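Local coordinates for odorant binding protein ASP5 (Apis mellifera, PDB 3R72), which probably binds and carries small hydrophobic odorant molecules in the antennae, at residues Val81-Gly84 against Lys85-Val88. Numbering follows the deposited sequence.
Sequences VVIG and KEIV
E86 and I83 meet on the exposed side of helix 81-91, where the carboxylate oxygen OE2 of E86 sits 3.3 Å from the methyl CD1 of I83. The glutamate chain runs back extended over the preceding turn, its CG 3.4 Å from the carbonyl oxygen of V82. The same OE2 passes 4.0 Å from CG1 of V82, so the carboxylate lies against two hydrocarbon branches. The second torsion of I83 (chi2 -31°), about midway between staggered and eclipsed, brings CD1 beside the carboxylate. Its other branch, CG2, makes only a loose apolar approach to CD1 of I87, at 4.5 Å.

Round the helix, V81 and K85 lie side by side and point the same way, CG1 of the valine 4.1 Å from CE of the lysine. With CG of K85 beside its own backbone N (chi1 -73°) and the rest of the chain extended, the ammonium reaches E73 in a salt bridge, while V69 touches its side chain; V81 packs on L72, so this side of the helix is fastened to helix 65-75. In this mainly helical PBP/GOBP fold, helix 81-91 thus carries V82, I83 and E86 outward on one face and packs with the other on helices 65-75 and 100-114, and the C91-C110 disulfide ties its end to helix 100-114.

Beneath the side chains runs regular alpha-helical i to i+4 bonding: K85 N to V81 O (2.8 Å), E86 N to V82 O, I87 N to I83 O, and V88 N to G84 O, the last nearly straight at 169°. G84 is buried, and CG2 of V88 rests 3.4 Å from its carbonyl oxygen. V88, itself buried, touches I68, L72, Y107 and H111, all four of which line the pocket of a bound N-butyl-benzenesulfonamide; the side chain of V88 is about 5 Å from the ligand.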
loop_
_atom_site.group_PDB
_atom_site.type_symbol
_atom_site.label_atom_id
_atom_site.label_comp_id
_atom_site.label_asym_id
_atom_site.label_seq_id
_atom_site.Cartn_x
_atom_site.Cartn_y
_atom_site.Cartn_z
ATOM N N VAL A 81 -12.261 8.913 -4.671
ATOM C CA VAL A 81 -11.895 7.942 -5.718
ATOM C C VAL A 81 -11.149 8.572 -6.903
ATOM O O VAL A 81 -10.137 8.037 -7.362
ATOM C CB VAL A 81 -13.149 7.162 -6.203
ATOM C CG1 VAL A 81 -12.896 6.388 -7.490
ATOM C CG2 VAL A 81 -13.618 6.229 -5.093
ATOM N N VAL A 82 -11.626 9.708 -7.404
ATOM C CA VAL A 82 -10.967 10.346 -8.539
ATOM C C VAL A 82 -9.569 10.806 -8.148
ATOM O O VAL A 82 -8.600 10.596 -8.890
ATOM C CB VAL A 82 -11.814 11.475 -9.145
ATOM C CG1 VAL A 82 -11.001 12.278 -10.158
ATOM C CG2 VAL A 82 -13.037 10.865 -9.787
ATOM N N ILE A 83 -9.446 11.418 -6.983
ATOM C CA ILE A 83 -8.154 11.830 -6.465
ATOM C C ILE A 83 -7.229 10.607 -6.352
ATOM O O ILE A 83 -6.054 10.679 -6.719
ATOM C CB ILE A 83 -8.282 12.552 -5.089
ATOM C CG1 ILE A 83 -9.010 13.898 -5.225
ATOM C CG2 ILE A 83 -6.922 12.729 -4.431
ATOM C CD1 ILE A 83 -8.822 14.618 -6.545
ATOM N N GLY A 84 -7.752 9.486 -5.868
ATOM C CA GLY A 84 -6.952 8.270 -5.802
ATOM C C GLY A 84 -6.509 7.774 -7.172
ATOM O O GLY A 84 -5.365 7.340 -7.344
ATOM N N LYS A 85 -7.409 7.816 -8.153
ATOM C CA LYS A 85 -7.043 7.435 -9.520
ATOM C C LYS A 85 -5.930 8.326 -10.057
ATOM O O LYS A 85 -5.060 7.862 -10.783
ATOM C CB LYS A 85 -8.254 7.464 -10.457
ATOM C CG LYS A 85 -9.220 6.331 -10.247
ATOM C CD LYS A 85 -10.422 6.406 -11.176
ATOM C CE LYS A 85 -11.274 5.153 -11.028
ATOM N NZ LYS A 85 -12.549 5.217 -11.787
ATOM N N GLU A 86 -5.955 9.616 -9.720
ATOM C CA GLU A 86 -4.916 10.538 -10.157
ATOM C C GLU A 86 -3.579 10.232 -9.501
ATOM O O GLU A 86 -2.540 10.387 -10.141
ATOM C CB GLU A 86 -5.351 11.980 -9.917
ATOM C CG GLU A 86 -6.494 12.383 -10.813
ATOM C CD GLU A 86 -6.924 13.806 -10.607
ATOM O OE1 GLU A 86 -6.751 14.582 -11.535
ATOM O OE2 GLU A 86 -7.471 14.151 -9.545
ATOM N N ILE A 87 -3.595 9.766 -8.259
ATOM C CA ILE A 87 -2.351 9.345 -7.612
ATOM C C ILE A 87 -1.775 8.110 -8.299
ATOM O O ILE A 87 -0.583 8.063 -8.607
ATOM C CB ILE A 87 -2.549 9.097 -6.107
ATOM C CG1 ILE A 87 -2.878 10.405 -5.381
ATOM C CG2 ILE A 87 -1.296 8.443 -5.503
ATOM C CD1 ILE A 87 -3.252 10.228 -3.911
ATOM N N VAL A 88 -2.614 7.122 -8.576
ATOM C CA VAL A 88 -2.159 5.934 -9.306
ATOM C C VAL A 88 -1.636 6.320 -10.688
ATOM O O VAL A 88 -0.601 5.817 -11.148
ATOM C CB VAL A 88 -3.280 4.886 -9.430
ATOM C CG1 VAL A 88 -2.804 3.698 -10.267
ATOM C CG2 VAL A 88 -3.710 4.424 -8.023
#